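Local coordinates for protein integrase (Bovine immunodeficiency virus, PDB 3KKS) that probably catalyses the insertion of viral DNA into target DNA, this being the catalytic core domain of a retroviral integrase, at residues A[31-36]-A[42-47]; A[19-22]-A[27-30]; A[47-52]-A[75-80]. All coordinates share one frame; numbering follows the deposited sequence.

Interaction 1: A[31-36]-A[42-47]; sequences QVIPEE and ALCILQ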
loop_
_atom_site.group_PDB
_atom_site.type_symbol
_atom_site.label_atom_id
_atom_site.label_comp_id
_atom_site.label_asym_id
_atom_site.label_seq_id
_atom_site.Cartn_x
_atom_site.Cartn_y
_atom_site.Cartn_z
ATOM N N GLN A 31 2.971 5.654 -3.172
ATOM C CA GLN A 31 4.066 6.587 -3.397
ATOM C C GLN A 31 4.387 6.613 -4.882
ATOM O O GLN A 31 4.436 5.564 -5.516
ATOM C CB GLN A 31 5.302 6.101 -2.636
ATOM C CG GLN A 31 6.098 7.171 -1.936
ATOM C CD GLN A 31 5.585 7.458 -0.536
ATOM O OE1 GLN A 31 4.449 7.891 -0.350
ATOM N NE2 GLN A 31 6.426 7.215 0.459
ATOM N N VAL A 32 4.593 7.798 -5.445
ATOM C CA VAL A 32 4.959 7.894 -6.856
ATOM C C VAL A 32 6.437 7.510 -6.961
ATOM O O VAL A 32 7.234 7.907 -6.116
ATOM C CB VAL A 32 4.830 9.334 -7.396
ATOM C CG1 VAL A 32 5.374 9.394 -8.824
ATOM C CG2 VAL A 32 3.390 9.786 -7.359
ATOM N N ILE A 33 6.810 6.746 -7.982
ATOM C CA ILE A 33 8.218 6.375 -8.146
ATOM C C ILE A 33 8.731 6.695 -9.564
ATOM O O ILE A 33 7.976 6.635 -10.537
ATOM C CB ILE A 33 8.447 4.882 -7.824
ATOM C CG1 ILE A 33 7.535 4.009 -8.675
ATOM C CG2 ILE A 33 8.186 4.623 -6.334
ATOM C CD1 ILE A 33 7.738 2.550 -8.442
ATOM N N PRO A 34 10.025 7.049 -9.685
ATOM C CA PRO A 34 10.693 7.396 -10.946
ATOM C C PRO A 34 10.647 6.313 -12.011
ATOM O O PRO A 34 10.480 6.600 -13.198
ATOM C CB PRO A 34 12.125 7.691 -10.506
ATOM C CG PRO A 34 11.967 8.175 -9.116
ATOM C CD PRO A 34 10.966 7.189 -8.562
ATOM N N GLU A 35 10.804 5.067 -11.583
ATOM C CA GLU A 35 10.792 3.934 -12.494
ATOM C C GLU A 35 10.611 2.649 -11.695
ATOM O O GLU A 35 10.924 2.607 -10.501
ATOM C CB GLU A 35 12.106 3.892 -13.277
ATOM C CG GLU A 35 13.349 4.054 -12.410
ATOM C CD GLU A 35 14.645 3.977 -13.207
ATOM O OE1 GLU A 35 15.723 4.179 -12.609
ATOM O OE2 GLU A 35 14.591 3.711 -14.428
ATOM N N GLU A 36 10.095 1.611 -12.347
ATOM C CA GLU A 36 9.865 0.325 -11.690
ATOM C C GLU A 36 11.138 -0.488 -11.514
ATOM O O GLU A 36 11.442 -1.363 -12.325
ATOM C CB GLU A 36 8.859 -0.508 -12.481
ATOM C CG GLU A 36 7.407 -0.198 -12.182
ATOM C CD GLU A 36 6.464 -1.082 -12.967
ATOM O OE1 GLU A 36 6.303 -0.844 -14.187
ATOM O OE2 GLU A 36 5.894 -2.017 -12.363
ATOM N N ALA A 42 12.605 -0.859 -2.823
ATOM C CA ALA A 42 13.267 -0.945 -1.525
ATOM C C ALA A 42 13.059 0.342 -0.737
ATOM O O ALA A 42 12.818 0.310 0.468
ATOM C CB ALA A 42 14.749 -1.206 -1.715
ATOM N N LEU A 43 13.162 1.477 -1.419
ATOM C CA LEU A 43 12.964 2.773 -0.775
ATOM C C LEU A 43 11.527 2.831 -0.228
ATOM O O LEU A 43 11.299 3.273 0.898
ATOM C CB LEU A 43 13.199 3.891 -1.795
ATOM C CG LEU A 43 14.494 4.709 -1.701
ATOM C CD1 LEU A 43 15.583 3.904 -1.045
ATOM C CD2 LEU A 43 14.912 5.168 -3.089
ATOM N N CYS A 44 10.570 2.368 -1.030
ATOM C CA CYS A 44 9.171 2.346 -0.626
ATOM C C CYS A 44 8.943 1.477 0.611
ATOM O O CYS A 44 8.214 1.871 1.520
ATOM C CB CYS A 44 8.294 1.846 -1.773
ATOM S SG CYS A 44 8.061 3.057 -3.094
ATOM N N ILE A 45 9.563 0.300 0.643
ATOM C CA ILE A 45 9.421 -0.599 1.790
ATOM C C ILE A 45 10.014 0.034 3.047
ATOM O O ILE A 45 9.443 -0.071 4.124
ATOM C CB ILE A 45 10.121 -1.957 1.538
ATOM C CG1 ILE A 45 9.428 -2.706 0.396
ATOM C CG2 ILE A 45 10.088 -2.806 2.801
ATOM C CD1 ILE A 45 10.107 -4.021 0.038
ATOM N N LEU A 46 11.165 0.682 2.909
ATOM C CA LEU A 46 11.805 1.333 4.051
ATOM C C LEU A 46 10.914 2.434 4.612
ATOM O O LEU A 46 10.838 2.610 5.830
ATOM C CB LEU A 46 13.178 1.889 3.652
ATOM C CG LEU A 46 14.279 0.814 3.581
ATOM C CD1 LEU A 46 15.518 1.365 2.915
ATOM C CD2 LEU A 46 14.609 0.315 4.978
ATOM N N GLN A 47 10.238 3.166 3.725
ATOM C CA GLN A 47 9.314 4.229 4.134
ATOM C C GLN A 47 8.112 3.613 4.855
ATOM O O GLN A 47 7.646 4.125 5.870
ATOM C CB GLN A 47 8.792 4.993 2.915
ATOM C CG GLN A 47 9.756 5.980 2.264
ATOM C CD GLN A 47 9.613 7.399 2.807
ATOM O OE1 GLN A 47 8.501 7.877 3.043
ATOM N NE2 GLN A 47 10.741 8.082 2.989
#
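Ile33 of strand 28-33 packs against Cys44 of helix 38-51, which follows it in the chain, in an apolar contact. CG2 of Ile33 approaches SG of Cys44 to 3.6 Å. The first torsion of Ile33 puts CG1 in the crowded position between the backbone N and the carbonyl carbon, while the CG2 methyl, anti to the carbonyl carbon, faces the sulfur. From the same strand Gln31 adds its CB, 4.1 Å from Cys44 SG, so that the sulfur is touched by two residues lying on one face of the strand. Cys44 also packs on Trp18 of the neighbouring strand 15-22, so its side chain lies between the helix and the sheet.

The arrangement belongs to the RNase H-like core of retroviral integrases, where helices pack against both faces of a five-stranded mixed sheet. Strand 28-33 is its outermost strand at one side, and the helix returns over the sheet nearly antiparallel to it: the axes of 31-33 and 42-47 lie 10.2 Å apart and make an angle of 160°. The loop through Pro34, Glu35 and Glu36 begins this reversal.

Polar groups meet one helical turn farther along, at the more accessible margin. The chain of Gln31 bends at its second torsion (87°) and brings the amide beside that of Gln47; the two side chains cross at about a right angle. Gln31 NE2 stands 3.4 Å from Gln47 OE1 and 4.0 Å from Gln47 CG, so it lies along the bent chain as well as near the oxygen. The amide planes are turned 68° against each other. OE1 of Gln47 is hydrogen-bonded to Arg51 NH2, one turn on in the helix.

Interaction 2: A[19-22]-A[27-30]; sequences VAVE and LVEA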
loop_
_atom_site.group_PDB
_atom_site.type_symbol
_atom_site.label_atom_id
_atom_site.label_comp_id
_atom_site.label_asym_id
_atom_site.label_seq_id
_atom_site.Cartn_x
_atom_site.Cartn_y
_atom_site.Cartn_z
ATOM N N VAL A 19 1.951 0.874 -4.580
ATOM C CA VAL A 19 0.810 0.852 -3.670
ATOM C C VAL A 19 0.823 -0.314 -2.688
ATOM O O VAL A 19 0.971 -1.469 -3.076
ATOM C CB VAL A 19 -0.516 0.777 -4.472
ATOM C CG1 VAL A 19 -1.711 0.699 -3.516
ATOM C CG2 VAL A 19 -0.644 1.985 -5.397
ATOM N N ALA A 20 0.648 -0.017 -1.407
ATOM C CA ALA A 20 0.609 -1.074 -0.403
ATOM C C ALA A 20 -0.695 -0.968 0.369
ATOM O O ALA A 20 -1.107 0.122 0.758
ATOM C CB ALA A 20 1.806 -0.965 0.557
ATOM N N VAL A 21 -1.353 -2.105 0.582
ATOM C CA VAL A 21 -2.605 -2.122 1.318
ATOM C C VAL A 21 -2.502 -3.035 2.525
ATOM O O VAL A 21 -2.069 -4.184 2.405
ATOM C CB VAL A 21 -3.777 -2.618 0.442
ATOM C CG1 VAL A 21 -5.078 -2.615 1.258
ATOM C CG2 VAL A 21 -3.907 -1.735 -0.795
ATOM N N GLU A 22 -2.889 -2.529 3.691
ATOM C CA GLU A 22 -2.847 -3.350 4.892
ATOM C C GLU A 22 -4.163 -4.124 4.872
ATOM O O GLU A 22 -5.234 -3.535 4.941
ATOM C CB GLU A 22 -2.728 -2.471 6.137
ATOM C CG GLU A 22 -2.236 -3.214 7.373
ATOM C CD GLU A 22 -3.368 -3.745 8.231
ATOM O OE1 GLU A 22 -3.387 -4.956 8.511
ATOM O OE2 GLU A 22 -4.234 -2.942 8.631
ATOM N N LEU A 27 -6.247 -0.021 5.149
ATOM C CA LEU A 27 -5.510 1.238 5.070
ATOM C C LEU A 27 -4.627 1.198 3.834
ATOM O O LEU A 27 -3.964 0.195 3.571
ATOM C CB LEU A 27 -4.641 1.433 6.321
ATOM C CG LEU A 27 -4.190 2.856 6.692
ATOM C CD1 LEU A 27 -3.301 2.805 7.916
ATOM C CD2 LEU A 27 -3.426 3.477 5.563
ATOM N N VAL A 28 -4.605 2.289 3.079
ATOM C CA VAL A 28 -3.795 2.333 1.872
ATOM C C VAL A 28 -2.612 3.273 1.988
ATOM O O VAL A 28 -2.721 4.360 2.560
ATOM C CB VAL A 28 -4.623 2.792 0.650
ATOM C CG1 VAL A 28 -3.761 2.716 -0.624
ATOM C CG2 VAL A 28 -5.864 1.926 0.505
ATOM N N GLU A 29 -1.481 2.830 1.447
ATOM C CA GLU A 29 -0.254 3.615 1.404
ATOM C C GLU A 29 0.225 3.555 -0.034
ATOM O O GLU A 29 0.189 2.493 -0.657
ATOM C CB GLU A 29 0.811 3.027 2.312
ATOM C CG GLU A 29 1.067 3.861 3.538
ATOM C CD GLU A 29 1.171 5.347 3.226
ATOM O OE1 GLU A 29 1.926 5.727 2.297
ATOM O OE2 GLU A 29 0.493 6.134 3.922
ATOM N N ALA A 30 0.657 4.685 -0.573
ATOM C CA ALA A 30 1.113 4.717 -1.957
ATOM C C ALA A 30 2.191 5.764 -2.105
ATOM O O ALA A 30 2.300 6.667 -1.277
ATOM C CB ALA A 30 -0.061 5.023 -2.900
#
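Antiparallel backbone pairing joins Val19, Ala20, Val21 and Glu22 to Leu27, Val28, Glu29 and Ala30 in a beta hairpin, buried near the centre of the domain. Ala20 and Glu29 form the hydrogen-bonded pair and exchange two bonds: Ala20 N donates to Glu29 O at 2.7 Å, and Glu29 N returns a bond to Ala20 O at 2.8 Å. Toward the turn, Glu22 N reaches Leu27 O over 2.9 Å with an almost straight N-H...O angle of 171°. Weaker CA-H...O contacts fill in beside them, as where Val19 CA lies 3.5 Å from Glu29 O.

On one face of the hairpin stand Val19, Val21, Val28 and Ala30. Val19 forks over its neighbours: with its first torsion at 178°, CG1 reaches diagonally to Val28 CG1 (4.1 Å), while CG2 meets CB of Ala30 directly across (4.0 Å). Val21 CG2 lies more loosely, 4.4 Å from Val28 CG2. Helices 89-109 and 116-129 close over this valine-rich surface.

These are the second and third strands of the RNase H-like sheet, whose strand order is 3-2-1-4-5; strand 15-22 continues the pairing inward to strand 4-12, and strand 28-33 forms the outer margin.

Ala20 and Glu29 direct their side chains to the other face, beside Trp5. The chain of Glu29 bends at its second torsion (-45°) and leads away from strand 15-22; its OE2 is hydrogen-bonded to Tyr52 OH, with OE1 making a weak bond to the following Ala30 N. Glu22 uses its carboxylate on the connecting turn: OE1 takes Asn24 N and OE2 pairs with Ser25 OG, a hydroxyl that also bonds Leu27 N.

Interaction 3: A[47-52]-A[75-80]; sequences QLIQRY and KYLGIT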
loop_
_atom_site.group_PDB
_atom_site.type_symbol
_atom_site.label_atom_id
_atom_site.label_comp_id
_atom_site.label_asym_id
_atom_site.label_seq_id
_atom_site.Cartn_x
_atom_site.Cartn_y
_atom_site.Cartn_z
ATOM N N GLN A 47 10.238 3.166 3.725
ATOM C CA GLN A 47 9.314 4.229 4.134
ATOM C C GLN A 47 8.112 3.613 4.855
ATOM O O GLN A 47 7.646 4.125 5.870
ATOM C CB GLN A 47 8.792 4.993 2.915
ATOM C CG GLN A 47 9.756 5.980 2.264
ATOM C CD GLN A 47 9.613 7.399 2.807
ATOM O OE1 GLN A 47 8.501 7.877 3.043
ATOM N NE2 GLN A 47 10.741 8.082 2.989
ATOM N N LEU A 48 7.604 2.511 4.310
ATOM C CA LEU A 48 6.456 1.829 4.894
ATOM C C LEU A 48 6.791 1.304 6.286
ATOM O O LEU A 48 6.021 1.478 7.230
ATOM C CB LEU A 48 6.030 0.655 4.013
ATOM C CG LEU A 48 4.655 0.081 4.364
ATOM C CD1 LEU A 48 3.564 1.074 3.943
ATOM C CD2 LEU A 48 4.457 -1.246 3.662
ATOM N N ILE A 49 7.948 0.663 6.396
ATOM C CA ILE A 49 8.399 0.094 7.659
ATOM C C ILE A 49 8.714 1.218 8.648
ATOM O O ILE A 49 8.653 1.031 9.858
ATOM C CB ILE A 49 9.641 -0.823 7.412
ATOM C CG1 ILE A 49 9.469 -2.143 8.157
ATOM C CG2 ILE A 49 10.936 -0.112 7.810
ATOM C CD1 ILE A 49 9.424 -2.004 9.660
ATOM N N GLN A 50 9.014 2.393 8.109
ATOM C CA GLN A 50 9.326 3.587 8.900
ATOM C C GLN A 50 8.070 4.143 9.570
ATOM O O GLN A 50 8.083 4.505 10.747
ATOM C CB GLN A 50 9.919 4.660 7.972
ATOM C CG GLN A 50 9.897 6.105 8.490
ATOM C CD GLN A 50 10.067 7.135 7.364
ATOM O OE1 GLN A 50 10.910 6.977 6.467
ATOM N NE2 GLN A 50 9.268 8.198 7.410
ATOM N N ARG A 51 6.986 4.203 8.804
ATOM C CA ARG A 51 5.722 4.747 9.278
ATOM C C ARG A 51 4.761 3.760 9.944
ATOM O O ARG A 51 4.041 4.119 10.867
ATOM C CB ARG A 51 5.003 5.422 8.107
ATOM C CG ARG A 51 5.893 6.370 7.312
ATOM C CD ARG A 51 5.176 6.952 6.092
ATOM N NE ARG A 51 6.059 7.808 5.295
ATOM C CZ ARG A 51 6.709 8.863 5.775
ATOM N NH1 ARG A 51 6.573 9.200 7.050
ATOM N NH2 ARG A 51 7.500 9.580 4.987
ATOM N N TYR A 52 4.757 2.517 9.488
ATOM C CA TYR A 52 3.830 1.533 10.022
ATOM C C TYR A 52 4.505 0.265 10.524
ATOM O O TYR A 52 5.724 0.122 10.482
ATOM C CB TYR A 52 2.843 1.137 8.920
ATOM C CG TYR A 52 2.097 2.297 8.296
ATOM C CD1 TYR A 52 0.880 2.726 8.819
ATOM C CD2 TYR A 52 2.598 2.953 7.173
ATOM C CE1 TYR A 52 0.172 3.770 8.241
ATOM C CE2 TYR A 52 1.897 4.002 6.586
ATOM C CZ TYR A 52 0.684 4.403 7.126
ATOM O OH TYR A 52 -0.028 5.431 6.562
ATOM N N LYS A 75 14.545 -9.710 5.044
ATOM C CA LYS A 75 15.177 -10.534 6.071
ATOM C C LYS A 75 15.826 -9.600 7.084
ATOM O O LYS A 75 15.741 -9.821 8.289
ATOM C CB LYS A 75 16.218 -11.466 5.446
ATOM C CG LYS A 75 15.584 -12.604 4.664
ATOM C CD LYS A 75 16.582 -13.357 3.806
ATOM C CE LYS A 75 15.868 -14.429 2.992
ATOM N NZ LYS A 75 16.788 -15.207 2.124
ATOM N N TYR A 76 16.451 -8.542 6.582
ATOM C CA TYR A 76 17.097 -7.556 7.434
ATOM C C TYR A 76 16.080 -6.852 8.328
ATOM O O TYR A 76 16.360 -6.573 9.492
ATOM C CB TYR A 76 17.830 -6.520 6.576
ATOM C CG TYR A 76 18.211 -5.271 7.336
ATOM C CD1 TYR A 76 19.043 -5.343 8.453
ATOM C CD2 TYR A 76 17.709 -4.020 6.965
ATOM C CE1 TYR A 76 19.363 -4.207 9.187
ATOM C CE2 TYR A 76 18.023 -2.873 7.694
ATOM C CZ TYR A 76 18.852 -2.975 8.805
ATOM O OH TYR A 76 19.170 -1.857 9.543
ATOM N N LEU A 77 14.900 -6.566 7.779
ATOM C CA LEU A 77 13.845 -5.885 8.525
ATOM C C LEU A 77 12.945 -6.864 9.276
ATOM O O LEU A 77 11.937 -6.469 9.855
ATOM C CB LEU A 77 12.994 -5.042 7.572
ATOM C CG LEU A 77 13.676 -3.881 6.844
ATOM C CD1 LEU A 77 12.798 -3.411 5.696
ATOM C CD2 LEU A 77 13.951 -2.740 7.823
ATOM N N GLY A 78 13.312 -8.141 9.267
ATOM C CA GLY A 78 12.509 -9.145 9.944
ATOM C C GLY A 78 11.086 -9.185 9.423
ATOM O O GLY A 78 10.134 -9.237 10.201
ATOM N N ILE A 79 10.936 -9.158 8.104
ATOM C CA ILE A 79 9.618 -9.188 7.479
ATOM C C ILE A 79 9.416 -10.472 6.680
ATOM O O ILE A 79 10.246 -10.842 5.862
ATOM C CB ILE A 79 9.430 -7.989 6.519
ATOM C CG1 ILE A 79 9.396 -6.680 7.308
ATOM C CG2 ILE A 79 8.147 -8.154 5.724
ATOM C CD1 ILE A 79 9.362 -5.448 6.427
ATOM N N THR A 80 8.308 -11.152 6.920
ATOM C CA THR A 80 8.024 -12.370 6.183
ATOM C C THR A 80 7.606 -11.937 4.788
ATOM O O THR A 80 6.759 -11.061 4.636
ATOM C CB THR A 80 6.886 -13.151 6.829
ATOM O OG1 THR A 80 7.208 -13.396 8.200
ATOM C CG2 THR A 80 6.681 -14.479 6.117
#
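Ile49 presents the two branches at its CB to two different residues, CG2 to Leu77 and CG1 to Ile79. CG2 lies 4.0 Å from CD2 of Leu77, and CG1 lies 3.7 Å from CD1 of Ile79. In each pair the side chains run past each other in opposite directions, so the tips of Leu77 and Ile79 reach in alongside the branches of Ile49. An unstaggered first torsion of Ile49 (-134°) sets its two branches at these positions. Ile79 comes in extended, with its second torsion near 174°, and leads with its terminal methyl.

Both partners follow the last turn of helix 68-76, which ends in a Schellman motif. Gly78, with positive phi, is the C-prime residue: its N bonds Lys75 O at 3.1 Å, and Ile79 N reaches the carbonyl of the residue before Lys75. Across this turn Leu77 and Ile79 both point toward Ile49 as the chain heads into strand 80-83. The contact thus joins the last turns of helix 38-51 to the segment that leaves helix 68-76, on one side of the RNase H-like sheet, with Ile79 also packing on Val54 and Leu57.

No hydrogen bond links 47-52 to 75-80, so the contact rests on burial of aliphatic surface and van der Waals packing, which set little directional preference.

How the interactions relate
The three contacts follow one another in series along the chain, and none encloses or crosses another. Interaction 2 closes the short turn between strands 15-22 and 28-33. Strand 28-33 then runs directly into interaction 1, which closes the loop leading to helix 38-51. Gln47 is shared with interaction 3, whose longer loop takes in strand 56-59 and helices 63-66 and 68-76 before reaching 75-80. Direct packing binds them further: Leu48 lies against Ala20 and Glu29 of the hairpin, and Ile45 touches Leu77. Helix 38-51 therefore bridges the hairpin margin of the sheet and the end of helix 68-76.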